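Long-range contacts in MMACHC-like protein (Caenorhabditis elegans, PDB 5UJC), which binds cobalamin and probably catalyses reductive decyanation of cyanocobalamin with a flavin and NADPH, as well as glutathione-dependent demethylation of methylcobalamin: residues 63-68 / 242-247; 82-87 / 259-264; 117-122 / 189-194; 51-56 / 194-199. One frame throughout, in Å; residues are numbered along the deposited sequence.

How the interactions relate
The four contacts divide into a helical pair and a sheet pair. Interactions 3 and 4 lie about 12 Å apart between centres and share strand 185-196 and Asn194: this strand pairs with 117-120 in one and with 53-60 in the other, within a four-stranded antiparallel sheet. Interactions 1 and 2, about 15 Å apart between centres, touch where Phe65 meets Trp263 and Leu260. Interactions 2 and 4 are about 43 Å apart between centres. Along the chain, 63-68 and 82-87 meet 242-247 and 259-264, so the C-terminal helices pack on early ones, while 51-56 pairs with the sheet strand 185-196 and 117-122 carries a cobalamin contact.

Interaction 1: residues 63-68 / 242-247; sequences DMFDVA and STTQME
Helix 243-250 begins with an N-cap serine, Ser242, and this capped end abuts helix 62-80, the two short axes approaching to 9.9 Å at 118°. The tightly packed part is Phe65 against Gln245. Both side chains leave with CG anti to their backbone N, and the two run antiparallel alongside one another. Gln245 CG lies over a face of the Phe65 ring, 4.0 Å from its centroid, as a CH-pi contact, while CA and CB of Gln245 run along the CD1-CE1 side. The amide plane is turned 25° from the ring, and OE1 of Gln245 lies 3.3 Å from CB of Phe65. Thr244 CG2 comes in at the ring edge, and the rings of Phe69, Phe248 and Trp263 also meet Phe65. The polar tip of the buried Gln245 is provided for: NE2 donates to Pro62 O, and a water bridges OE1 and Phe65 N, accepting from the latter.

The looser side is polar and partly exposed. There the carboxylate of Asp66 grips the helix start with both oxygens, a place where the helix end would probably stabilise its charge. Ser242 N donates at 3.2 Å to Asp66 OD2, on its syn lone pair. Ser242 OG serves twice: it accepts from Gln245 N at 2.9 Å, the capping bond, and donates at 2.7 Å to Asp66 OD1 from 28° above the carboxylate plane.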
loop_
_atom_site.group_PDB
_atom_site.type_symbol
_atom_site.label_atom_id
_atom_site.label_comp_id
_atom_site.label_asym_id
_atom_site.label_seq_id
_atom_site.Cartn_x
_atom_site.Cartn_y
_atom_site.Cartn_z
ATOM N N ASP A 63 11.967 2.082 -1.429
ATOM C CA ASP A 63 12.730 1.656 -2.598
ATOM C C ASP A 63 11.879 1.190 -3.805
ATOM O O ASP A 63 12.404 1.089 -4.897
ATOM C CB ASP A 63 13.765 0.594 -2.242
ATOM C CG ASP A 63 14.972 1.168 -1.512
ATOM O OD1 ASP A 63 15.170 2.393 -1.518
ATOM O OD2 ASP A 63 15.754 0.387 -0.986
ATOM N N MET A 64 10.569 0.962 -3.619
ATOM C CA MET A 64 9.738 0.629 -4.772
ATOM C C MET A 64 9.846 1.731 -5.811
ATOM O O MET A 64 10.165 1.479 -6.978
ATOM C CB MET A 64 8.272 0.410 -4.389
ATOM C CG MET A 64 7.428 -0.099 -5.555
ATOM S SD MET A 64 5.752 0.591 -5.639
ATOM C CE MET A 64 6.092 2.341 -5.983
ATOM N N PHE A 65 9.617 2.962 -5.384
ATOM C CA PHE A 65 9.736 4.114 -6.273
ATOM C C PHE A 65 11.221 4.443 -6.560
ATOM O O PHE A 65 11.612 4.662 -7.715
ATOM C CB PHE A 65 9.013 5.308 -5.644
ATOM C CG PHE A 65 9.096 6.581 -6.437
ATOM C CD1 PHE A 65 10.181 7.451 -6.284
ATOM C CD2 PHE A 65 8.083 6.932 -7.312
ATOM C CE1 PHE A 65 10.207 8.660 -6.949
ATOM C CE2 PHE A 65 8.141 8.112 -8.019
ATOM C CZ PHE A 65 9.192 8.991 -7.814
ATOM N N ASP A 66 12.028 4.540 -5.497
ATOM C CA ASP A 66 13.373 5.083 -5.632
ATOM C C ASP A 66 14.342 4.166 -6.387
ATOM O O ASP A 66 15.314 4.648 -6.941
ATOM C CB ASP A 66 13.948 5.461 -4.268
ATOM C CG ASP A 66 13.238 6.663 -3.636
ATOM O OD1 ASP A 66 12.852 7.564 -4.377
ATOM O OD2 ASP A 66 13.137 6.729 -2.371
ATOM N N VAL A 67 14.086 2.863 -6.355
ATOM C CA VAL A 67 14.960 1.896 -6.983
ATOM C C VAL A 67 14.244 1.167 -8.128
ATOM O O VAL A 67 14.644 1.296 -9.304
ATOM C CB VAL A 67 15.523 0.893 -5.982
ATOM C CG1 VAL A 67 16.411 -0.139 -6.684
ATOM C CG2 VAL A 67 16.297 1.611 -4.885
ATOM N N ALA A 68 13.183 0.433 -7.815
ATOM C CA ALA A 68 12.573 -0.461 -8.837
ATOM C C ALA A 68 11.877 0.326 -9.964
ATOM O O ALA A 68 12.078 0.052 -11.154
ATOM C CB ALA A 68 11.621 -1.445 -8.189
ATOM N N SER A 242 12.474 9.368 -0.602
ATOM C CA SER A 242 13.353 10.429 -1.051
ATOM C C SER A 242 12.595 11.735 -1.224
ATOM O O SER A 242 11.365 11.765 -1.307
ATOM C CB SER A 242 13.990 10.043 -2.367
ATOM O OG SER A 242 13.028 10.060 -3.414
ATOM N N THR A 243 13.352 12.816 -1.307
ATOM C CA THR A 243 12.792 14.100 -1.666
ATOM C C THR A 243 12.027 14.034 -2.989
ATOM O O THR A 243 10.924 14.555 -3.103
ATOM C CB THR A 243 13.910 15.153 -1.738
ATOM O OG1 THR A 243 14.518 15.236 -0.448
ATOM C CG2 THR A 243 13.408 16.511 -2.157
ATOM N N THR A 244 12.627 13.399 -3.981
ATOM C CA THR A 244 12.002 13.245 -5.274
ATOM C C THR A 244 10.657 12.514 -5.144
ATOM O O THR A 244 9.649 12.924 -5.744
ATOM C CB THR A 244 12.924 12.490 -6.226
ATOM O OG1 THR A 244 14.144 13.218 -6.359
ATOM C CG2 THR A 244 12.299 12.325 -7.600
ATOM N N GLN A 245 10.644 11.443 -4.357
ATOM C CA GLN A 245 9.429 10.652 -4.193
ATOM C C GLN A 245 8.319 11.471 -3.477
ATOM O O GLN A 245 7.145 11.395 -3.854
ATOM C CB GLN A 245 9.755 9.378 -3.441
ATOM C CG GLN A 245 8.551 8.466 -3.269
ATOM C CD GLN A 245 8.851 7.041 -2.822
ATOM O OE1 GLN A 245 7.927 6.234 -2.723
ATOM N NE2 GLN A 245 10.133 6.727 -2.523
ATOM N N MET A 246 8.687 12.222 -2.447
ATOM C CA MET A 246 7.709 13.057 -1.757
ATOM C C MET A 246 7.174 14.172 -2.685
ATOM O O MET A 246 5.985 14.508 -2.647
ATOM C CB MET A 246 8.303 13.597 -0.462
ATOM C CG MET A 246 8.449 12.519 0.595
ATOM S SD MET A 246 8.929 13.075 2.209
ATOM C CE MET A 246 10.631 13.366 1.935
ATOM N N GLU A 247 8.037 14.713 -3.559
ATOM C CA GLU A 247 7.586 15.722 -4.499
ATOM C C GLU A 247 6.593 15.088 -5.492
ATOM O O GLU A 247 5.552 15.666 -5.797
ATOM C CB GLU A 247 8.775 16.330 -5.254
ATOM C CG GLU A 247 8.389 17.420 -6.259
ATOM C CD GLU A 247 7.762 18.635 -5.624
ATOM O OE1 GLU A 247 8.109 18.956 -4.461
ATOM O OE2 GLU A 247 6.943 19.281 -6.293
HETATM O O HOH W 1 7.833 3.576 -2.936
#

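Interaction 2: residues 82-87 / 259-264; sequences SFDEVC and VLRPWV
Arg261 runs along the Phe83 ring from its backbone to its guanidinium, in a contact between two helix segments inclined at 136°. The start of helix 83-89, capped by Ser82 OG accepting from Glu85 N, here packs against the C-terminal helix. Arg261 CA already sits over one face of the ring, 3.9 Å from the centroid, as a CH-pi contact; Cys87 SG lies over the opposite face. From there CB meets Phe83 CE2 at 3.6 Å. CG, anti to the backbone N, passes CD2 of Phe83 at 3.9 Å, and a bend at chi3 turns the rest of the chain back toward Asp84. NE carries a salt bridge to Glu258. The guanidinium turns one face to Phe83, CD2 lying 3.6 Å from CZ; the planes are 70° apart, so the two do not stack in parallel. NH1 pairs with Glu265. Arg261 NH2 ends the chain with a salt bridge of 3.0 Å to Asp84 OD1, entering on its syn lone pair. An alanine here would remove the chain beyond CB and would probably cost Asp84, Glu258 and Glu265 their common cationic partner and Phe83 part of its packing. Val264 CG2 touches Phe83 CD1 at 3.4 Å. Phe83 also meets the Trp257 ring of helix 257-265, while Leu260 reaches Phe65 and Phe69 of helix 62-80 and Phe248 of helix 243-250.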
loop_
_atom_site.group_PDB
_atom_site.type_symbol
_atom_site.label_atom_id
_atom_site.label_comp_id
_atom_site.label_asym_id
_atom_site.label_seq_id
_atom_site.Cartn_x
_atom_site.Cartn_y
_atom_site.Cartn_z
ATOM N N SER A 82 12.699 8.423 -26.139
ATOM C CA SER A 82 12.894 9.706 -25.469
ATOM C C SER A 82 11.954 9.813 -24.299
ATOM O O SER A 82 10.901 9.141 -24.258
ATOM C CB SER A 82 12.631 10.872 -26.431
ATOM O OG SER A 82 11.239 10.996 -26.723
ATOM N N PHE A 83 12.303 10.683 -23.363
ATOM C CA PHE A 83 11.453 10.946 -22.241
ATOM C C PHE A 83 10.091 11.517 -22.685
ATOM O O PHE A 83 9.032 11.134 -22.154
ATOM C CB PHE A 83 12.157 11.885 -21.249
ATOM C CG PHE A 83 11.357 12.165 -20.016
ATOM C CD1 PHE A 83 11.161 11.180 -19.070
ATOM C CD2 PHE A 83 10.793 13.380 -19.824
ATOM C CE1 PHE A 83 10.437 11.426 -17.948
ATOM C CE2 PHE A 83 10.080 13.651 -18.682
ATOM C CZ PHE A 83 9.905 12.672 -17.746
ATOM N N ASP A 84 10.100 12.449 -23.627
ATOM C CA ASP A 84 8.840 13.058 -24.053
ATOM C C ASP A 84 7.888 11.996 -24.642
ATOM O O ASP A 84 6.697 12.029 -24.406
ATOM C CB ASP A 84 9.082 14.174 -25.067
ATOM C CG ASP A 84 9.649 15.445 -24.434
ATOM O OD1 ASP A 84 9.520 15.644 -23.205
ATOM O OD2 ASP A 84 10.214 16.254 -25.175
ATOM N N GLU A 85 8.441 11.008 -25.343
ATOM C CA GLU A 85 7.614 9.927 -25.878
ATOM C C GLU A 85 7.026 9.032 -24.787
ATOM O O GLU A 85 5.862 8.686 -24.844
ATOM C CB GLU A 85 8.385 9.081 -26.903
ATOM C CG GLU A 85 7.489 8.141 -27.729
ATOM C CD GLU A 85 6.449 8.881 -28.597
ATOM O OE1 GLU A 85 6.601 10.111 -28.821
ATOM O OE2 GLU A 85 5.490 8.218 -29.077
ATOM N N VAL A 86 7.827 8.695 -23.792
ATOM C CA VAL A 86 7.316 7.899 -22.688
ATOM C C VAL A 86 6.167 8.631 -22.014
ATOM O O VAL A 86 5.139 8.035 -21.692
ATOM C CB VAL A 86 8.370 7.619 -21.611
ATOM C CG1 VAL A 86 7.786 6.678 -20.564
ATOM C CG2 VAL A 86 9.590 7.006 -22.189
ATOM N N CYS A 87 6.367 9.916 -21.758
ATOM C CA CYS A 87 5.325 10.738 -21.091
ATOM C C CYS A 87 4.029 10.734 -21.863
ATOM O O CYS A 87 2.950 10.617 -21.264
ATOM C CB CYS A 87 5.795 12.169 -20.918
ATOM S SG CYS A 87 7.095 12.330 -19.719
ATOM N N VAL A 259 8.898 15.624 -12.702
ATOM C CA VAL A 259 9.718 15.270 -11.539
ATOM C C VAL A 259 10.739 14.159 -11.896
ATOM O O VAL A 259 11.833 14.092 -11.319
ATOM C CB VAL A 259 8.812 14.848 -10.351
ATOM C CG1 VAL A 259 9.634 14.394 -9.162
ATOM C CG2 VAL A 259 7.912 16.006 -9.953
ATOM N N LEU A 260 10.383 13.314 -12.874
ATOM C CA LEU A 260 11.206 12.172 -13.249
ATOM C C LEU A 260 12.213 12.456 -14.349
ATOM O O LEU A 260 13.087 11.625 -14.600
ATOM C CB LEU A 260 10.319 11.008 -13.685
ATOM C CG LEU A 260 9.270 10.575 -12.681
ATOM C CD1 LEU A 260 8.561 9.328 -13.193
ATOM C CD2 LEU A 260 9.832 10.289 -11.272
ATOM N N ARG A 261 12.107 13.607 -15.012
ATOM C CA ARG A 261 12.966 13.890 -16.152
ATOM C C ARG A 261 14.493 13.677 -15.839
ATOM O O ARG A 261 15.209 13.016 -16.618
ATOM C CB ARG A 261 12.697 15.273 -16.740
ATOM C CG ARG A 261 13.518 15.561 -17.996
ATOM C CD ARG A 261 13.294 16.964 -18.511
ATOM N NE ARG A 261 11.946 17.143 -19.045
ATOM C CZ ARG A 261 11.584 16.896 -20.312
ATOM N NH1 ARG A 261 12.455 16.448 -21.203
ATOM N NH2 ARG A 261 10.338 17.096 -20.689
ATOM N N PRO A 262 14.962 14.151 -14.675
ATOM C CA PRO A 262 16.391 13.967 -14.393
ATOM C C PRO A 262 16.887 12.501 -14.361
ATOM O O PRO A 262 18.049 12.259 -14.642
ATOM C CB PRO A 262 16.579 14.642 -13.024
ATOM C CG PRO A 262 15.514 15.692 -12.980
ATOM C CD PRO A 262 14.323 15.027 -13.662
ATOM N N TRP A 263 16.022 11.556 -13.986
ATOM C CA TRP A 263 16.393 10.160 -13.952
ATOM C C TRP A 263 16.894 9.645 -15.299
ATOM O O TRP A 263 17.640 8.649 -15.352
ATOM C CB TRP A 263 15.201 9.317 -13.538
ATOM C CG TRP A 263 14.818 9.395 -12.107
ATOM C CD1 TRP A 263 15.466 10.034 -11.087
ATOM C CD2 TRP A 263 13.716 8.672 -11.505
ATOM N NE1 TRP A 263 14.793 9.783 -9.868
ATOM C CE2 TRP A 263 13.741 8.933 -10.106
ATOM C CE3 TRP A 263 12.727 7.820 -12.020
ATOM C CZ2 TRP A 263 12.829 8.346 -9.219
ATOM C CZ3 TRP A 263 11.813 7.261 -11.164
ATOM C CH2 TRP A 263 11.860 7.528 -9.764
ATOM N N VAL A 264 16.376 10.208 -16.386
ATOM C CA VAL A 264 16.679 9.665 -17.713
ATOM C C VAL A 264 17.325 10.637 -18.665
ATOM O O VAL A 264 17.879 10.207 -19.691
ATOM C CB VAL A 264 15.439 9.027 -18.364
ATOM C CG1 VAL A 264 14.852 7.984 -17.444
ATOM C CG2 VAL A 264 14.407 10.062 -18.738
#

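Interaction 3: residues 117-122 / 189-194; sequences EILHDY and VLIFPN
Strands 117-120 and 189-192 run antiparallel at 156°, with Glu117-Ile191 and Leu119-Val189 as hydrogen-bonded pairs and Ile118-Leu190 as the non-hydrogen-bonded pair between them. Each hydrogen-bonded pair closes with two nearly straight bonds, for example Glu117 N to Ile191 O at 2.9 Å and Val189 N to Leu119 O at 2.8 Å. Between them Leu190 CA leans on Glu117 O at 3.3 Å, a CA-H...O contact. Ile118 and Leu190 project together from one face; CG1 of Ile118, anti to its carbonyl carbon, presses on Leu190 CD2 at a tight 3.5 Å. Helix 93-109 covers this face, Ser106 touching Ile118 and Met105 touching Leu190. An alanine in place of Ile118 would remove CG1, CG2 and CD1 and would probably leave Leu190 CD2 poorly packed beneath the helix. In the four-stranded antiparallel sheet of this MMACHC-family fold, 117-120 is an outermost strand, and 185-196 separates it from 53-60. On the other face, Leu119 and Ile191 meet at a slant and touch through their CD1 tips at 4.1 Å, with Val189 packing on Met134 and Cys137 of helix 134-140. At the strand's end His120 ND1 is hydrogen-bonded to Ser188 OG, and just past it the backbone O of Asp121 accepts a hydrogen bond from N62 of the bound methylcobalamin.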
loop_
_atom_site.group_PDB
_atom_site.type_symbol
_atom_site.label_atom_id
_atom_site.label_comp_id
_atom_site.label_asym_id
_atom_site.label_seq_id
_atom_site.Cartn_x
_atom_site.Cartn_y
_atom_site.Cartn_z
ATOM N N GLU A 117 -6.786 -14.775 -6.712
ATOM C CA GLU A 117 -7.367 -13.489 -7.092
ATOM C C GLU A 117 -6.454 -12.375 -6.625
ATOM O O GLU A 117 -5.753 -12.513 -5.609
ATOM C CB GLU A 117 -8.731 -13.325 -6.413
ATOM C CG GLU A 117 -9.729 -14.425 -6.766
ATOM C CD GLU A 117 -10.123 -14.423 -8.238
ATOM O OE1 GLU A 117 -10.139 -13.332 -8.861
ATOM O OE2 GLU A 117 -10.451 -15.505 -8.760
ATOM N N ILE A 118 -6.428 -11.287 -7.379
ATOM C CA ILE A 118 -5.614 -10.126 -7.020
ATOM C C ILE A 118 -6.509 -8.901 -6.917
ATOM O O ILE A 118 -7.281 -8.611 -7.841
ATOM C CB ILE A 118 -4.477 -9.830 -8.063
ATOM C CG1 ILE A 118 -3.645 -11.086 -8.374
ATOM C CG2 ILE A 118 -3.615 -8.664 -7.549
ATOM C CD1 ILE A 118 -2.439 -10.819 -9.269
ATOM N N LEU A 119 -6.431 -8.213 -5.772
ATOM C CA LEU A 119 -7.159 -6.955 -5.548
ATOM C C LEU A 119 -6.154 -5.877 -5.235
ATOM O O LEU A 119 -5.280 -6.083 -4.425
ATOM C CB LEU A 119 -8.129 -7.116 -4.346
ATOM C CG LEU A 119 -9.289 -8.081 -4.571
ATOM C CD1 LEU A 119 -10.107 -8.211 -3.289
ATOM C CD2 LEU A 119 -10.189 -7.617 -5.724
ATOM N N HIS A 120 -6.294 -4.720 -5.869
ATOM C CA HIS A 120 -5.369 -3.603 -5.622
ATOM C C HIS A 120 -5.961 -2.599 -4.679
ATOM O O HIS A 120 -7.182 -2.581 -4.451
ATOM C CB HIS A 120 -5.017 -2.935 -6.942
ATOM C CG HIS A 120 -4.526 -3.888 -7.962
ATOM N ND1 HIS A 120 -3.426 -4.698 -7.754
ATOM C CD2 HIS A 120 -5.033 -4.238 -9.166
ATOM C CE1 HIS A 120 -3.273 -5.497 -8.802
ATOM N NE2 HIS A 120 -4.224 -5.221 -9.680
ATOM N N ASP A 121 -5.125 -1.727 -4.138
ATOM C CA ASP A 121 -5.639 -0.625 -3.302
ATOM C C ASP A 121 -6.681 0.241 -4.044
ATOM O O ASP A 121 -7.622 0.736 -3.441
ATOM C CB ASP A 121 -4.478 0.244 -2.765
ATOM C CG ASP A 121 -3.750 0.981 -3.839
ATOM O OD1 ASP A 121 -3.251 0.330 -4.770
ATOM O OD2 ASP A 121 -3.670 2.219 -3.744
ATOM N N TYR A 122 -6.506 0.382 -5.345
ATOM C CA TYR A 122 -7.385 1.188 -6.173
ATOM C C TYR A 122 -8.528 0.412 -6.812
ATOM O O TYR A 122 -9.336 1.006 -7.535
ATOM C CB TYR A 122 -6.579 1.906 -7.246
ATOM C CG TYR A 122 -5.731 1.022 -8.120
ATOM C CD1 TYR A 122 -6.271 0.303 -9.148
ATOM C CD2 TYR A 122 -4.394 0.860 -7.859
ATOM C CE1 TYR A 122 -5.486 -0.524 -9.929
ATOM C CE2 TYR A 122 -3.601 0.033 -8.634
ATOM C CZ TYR A 122 -4.130 -0.599 -9.709
ATOM O OH TYR A 122 -3.319 -1.399 -10.521
ATOM N N VAL A 189 -3.630 -7.289 -2.543
ATOM C CA VAL A 189 -3.873 -8.480 -1.779
ATOM C C VAL A 189 -4.116 -9.635 -2.738
ATOM O O VAL A 189 -4.881 -9.512 -3.695
ATOM C CB VAL A 189 -5.089 -8.319 -0.841
ATOM C CG1 VAL A 189 -5.529 -9.668 -0.291
ATOM C CG2 VAL A 189 -4.776 -7.347 0.304
ATOM N N LEU A 190 -3.413 -10.727 -2.491
ATOM C CA LEU A 190 -3.602 -11.991 -3.197
ATOM C C LEU A 190 -4.419 -12.919 -2.328
ATOM O O LEU A 190 -4.120 -13.076 -1.143
ATOM C CB LEU A 190 -2.260 -12.639 -3.490
ATOM C CG LEU A 190 -1.206 -11.804 -4.190
ATOM C CD1 LEU A 190 0.078 -12.590 -4.324
ATOM C CD2 LEU A 190 -1.653 -11.311 -5.522
ATOM N N ILE A 191 -5.477 -13.480 -2.889
ATOM C CA ILE A 191 -6.329 -14.408 -2.150
ATOM C C ILE A 191 -6.242 -15.768 -2.837
ATOM O O ILE A 191 -6.350 -15.851 -4.042
ATOM C CB ILE A 191 -7.788 -13.918 -2.126
ATOM C CG1 ILE A 191 -7.855 -12.491 -1.540
ATOM C CG2 ILE A 191 -8.673 -14.884 -1.311
ATOM C CD1 ILE A 191 -9.244 -11.860 -1.555
ATOM N N PHE A 192 -6.052 -16.822 -2.037
ATOM C CA PHE A 192 -5.857 -18.195 -2.540
ATOM C C PHE A 192 -7.016 -19.082 -2.088
ATOM O O PHE A 192 -6.967 -19.679 -1.008
ATOM C CB PHE A 192 -4.542 -18.728 -2.034
ATOM C CG PHE A 192 -3.359 -17.899 -2.466
ATOM C CD1 PHE A 192 -2.728 -18.150 -3.667
ATOM C CD2 PHE A 192 -2.914 -16.837 -1.693
ATOM C CE1 PHE A 192 -1.680 -17.349 -4.086
ATOM C CE2 PHE A 192 -1.854 -16.043 -2.124
ATOM C CZ PHE A 192 -1.254 -16.301 -3.314
ATOM N N PRO A 193 -8.085 -19.153 -2.900
ATOM C CA PRO A 193 -9.314 -19.771 -2.405
ATOM C C PRO A 193 -9.183 -21.241 -2.038
ATOM O O PRO A 193 -9.995 -21.740 -1.251
ATOM C CB PRO A 193 -10.297 -19.596 -3.586
ATOM C CG PRO A 193 -9.776 -18.435 -4.341
ATOM C CD PRO A 193 -8.280 -18.520 -4.217
ATOM N N ASN A 194 -8.189 -21.938 -2.609
ATOM C CA ASN A 194 -8.000 -23.368 -2.326
ATOM C C ASN A 194 -6.976 -23.660 -1.238
ATOM O O ASN A 194 -6.684 -24.825 -0.977
ATOM C CB ASN A 194 -7.603 -24.121 -3.615
ATOM C CG ASN A 194 -8.656 -24.018 -4.700
ATOM O OD1 ASN A 194 -8.340 -23.829 -5.876
ATOM N ND2 ASN A 194 -9.915 -24.128 -4.312
#

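Interaction 4: residues 51-56 / 194-199; sequences DSTMAL and NVKIPE
Two backbone bonds hold this antiparallel pairing: Met54 N to Val195 O and Ile197 N to Ser52 O, both 2.9 Å and nearly straight. They flank the non-hydrogen-bonded pair Thr53-Lys196. Met54, its CG anti to the backbone N and its chain extended, lies alongside Val195 and brings SD to 3.7 Å from Val195 CG1. Ile197 meets it at a slant; CG1 is wedged between N and C (chi1 52°), which sets CD1 3.9 Å from Met54 CB. Just before strand 53-60, Ser52 OG lies 3.4 Å from Lys196 CB, and CB of Ser52 meets the Pro198 ring.

Further out, Ala8 and Ile11 of helix 5-18 pack on Met54, while Met29 and Lys31 of strand 25-31 touch Ile197. Thr53 OG1 is hydrogen-bonded to Asp50 O. Lys196, bent at chi2 and chi4, passes CE near Thr53 OG1 at 4.0 Å and has a weak, long ion pair with Asp50 OD2, outside both segments. The pairing at this end of the four-stranded sheet thus rests on backbone hydrogen bonds and buried aliphatic and sulphur contacts, with charge probably contributing little across the two strands.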
loop_
_atom_site.group_PDB
_atom_site.type_symbol
_atom_site.label_atom_id
_atom_site.label_comp_id
_atom_site.label_asym_id
_atom_site.label_seq_id
_atom_site.Cartn_x
_atom_site.Cartn_y
_atom_site.Cartn_z
ATOM N N ASP A 51 -13.367 -18.585 6.320
ATOM C CA ASP A 51 -12.535 -17.887 7.317
ATOM C C ASP A 51 -11.047 -18.228 7.211
ATOM O O ASP A 51 -10.193 -17.355 7.382
ATOM C CB ASP A 51 -13.004 -18.205 8.746
ATOM C CG ASP A 51 -14.310 -17.543 9.105
ATOM O OD1 ASP A 51 -14.737 -16.612 8.417
ATOM O OD2 ASP A 51 -14.898 -17.950 10.121
ATOM N N SER A 52 -10.728 -19.489 6.971
ATOM C CA SER A 52 -9.340 -19.914 7.017
ATOM C C SER A 52 -8.580 -19.688 5.681
ATOM O O SER A 52 -7.426 -20.054 5.568
ATOM C CB SER A 52 -9.257 -21.373 7.420
ATOM O OG SER A 52 -9.828 -22.204 6.423
ATOM N N THR A 53 -9.244 -19.100 4.681
ATOM C CA THR A 53 -8.630 -18.863 3.383
ATOM C C THR A 53 -7.381 -17.982 3.535
ATOM O O THR A 53 -7.424 -16.932 4.184
ATOM C CB THR A 53 -9.623 -18.175 2.434
ATOM O OG1 THR A 53 -10.781 -18.994 2.286
ATOM C CG2 THR A 53 -9.021 -17.924 1.061
ATOM N N MET A 54 -6.286 -18.423 2.925
ATOM C CA MET A 54 -5.033 -17.677 2.925
ATOM C C MET A 54 -5.095 -16.432 2.041
ATOM O O MET A 54 -5.574 -16.491 0.901
ATOM C CB MET A 54 -3.913 -18.580 2.415
ATOM C CG MET A 54 -2.560 -17.903 2.305
ATOM S SD MET A 54 -1.370 -18.929 1.417
ATOM C CE MET A 54 -0.019 -17.776 1.170
ATOM N N ALA A 55 -4.584 -15.325 2.576
ATOM C CA ALA A 55 -4.341 -14.113 1.802
ATOM C C ALA A 55 -2.937 -13.590 2.086
ATOM O O ALA A 55 -2.384 -13.805 3.179
ATOM C CB ALA A 55 -5.372 -13.053 2.140
ATOM N N LEU A 56 -2.394 -12.855 1.105
ATOM C CA LEU A 56 -1.122 -12.130 1.246
ATOM C C LEU A 56 -1.332 -10.674 0.926
ATOM O O LEU A 56 -1.788 -10.330 -0.158
ATOM C CB LEU A 56 -0.035 -12.690 0.321
ATOM C CG LEU A 56 0.523 -14.056 0.676
ATOM C CD1 LEU A 56 1.448 -14.514 -0.455
ATOM C CD2 LEU A 56 1.294 -13.997 1.984
ATOM N N ASN A 194 -8.189 -21.938 -2.609
ATOM C CA ASN A 194 -8.000 -23.368 -2.326
ATOM C C ASN A 194 -6.976 -23.660 -1.238
ATOM O O ASN A 194 -6.684 -24.825 -0.977
ATOM C CB ASN A 194 -7.603 -24.121 -3.615
ATOM C CG ASN A 194 -8.656 -24.018 -4.700
ATOM O OD1 ASN A 194 -8.340 -23.829 -5.876
ATOM N ND2 ASN A 194 -9.915 -24.128 -4.312
ATOM N N VAL A 195 -6.464 -22.617 -0.572
ATOM C CA VAL A 195 -5.442 -22.795 0.436
ATOM C C VAL A 195 -5.981 -22.339 1.791
ATOM O O VAL A 195 -6.328 -21.175 1.969
ATOM C CB VAL A 195 -4.151 -22.014 0.098
ATOM C CG1 VAL A 195 -3.121 -22.230 1.176
ATOM C CG2 VAL A 195 -3.616 -22.436 -1.266
ATOM N N LYS A 196 -6.061 -23.276 2.729
ATOM C CA LYS A 196 -6.620 -23.017 4.050
ATOM C C LYS A 196 -5.509 -23.109 5.120
ATOM O O LYS A 196 -4.700 -24.054 5.132
ATOM C CB LYS A 196 -7.739 -24.020 4.364
ATOM C CG LYS A 196 -8.797 -24.144 3.278
ATOM C CD LYS A 196 -9.505 -22.836 3.006
ATOM C CE LYS A 196 -10.539 -22.978 1.890
ATOM N NZ LYS A 196 -11.601 -23.960 2.233
ATOM N N ILE A 197 -5.479 -22.105 5.996
ATOM C CA ILE A 197 -4.441 -21.954 7.001
ATOM C C ILE A 197 -5.078 -21.704 8.385
ATOM O O ILE A 197 -4.742 -20.746 9.079
ATOM C CB ILE A 197 -3.423 -20.819 6.606
ATOM C CG1 ILE A 197 -4.156 -19.518 6.272
ATOM C CG2 ILE A 197 -2.559 -21.263 5.413
ATOM C CD1 ILE A 197 -3.250 -18.281 6.291
ATOM N N PRO A 198 -5.999 -22.584 8.794
ATOM C CA PRO A 198 -6.736 -22.343 10.057
ATOM C C PRO A 198 -5.840 -22.240 11.312
ATOM O O PRO A 198 -6.207 -21.563 12.269
ATOM C CB PRO A 198 -7.633 -23.567 10.166
ATOM C CG PRO A 198 -6.893 -24.629 9.407
ATOM C CD PRO A 198 -6.324 -23.898 8.224
ATOM N N GLU A 199 -4.666 -22.863 11.273
ATOM C CA GLU A 199 -3.759 -22.877 12.419
ATOM C C GLU A 199 -2.899 -21.611 12.506
ATOM O O GLU A 199 -2.196 -21.410 13.489
ATOM C CB GLU A 199 -2.852 -24.127 12.377
ATOM C CG GLU A 199 -1.859 -24.193 11.182
ATOM C CD GLU A 199 -2.413 -24.953 9.966
ATOM O OE1 GLU A 199 -1.929 -26.089 9.680
ATOM O OE2 GLU A 199 -3.297 -24.405 9.277
#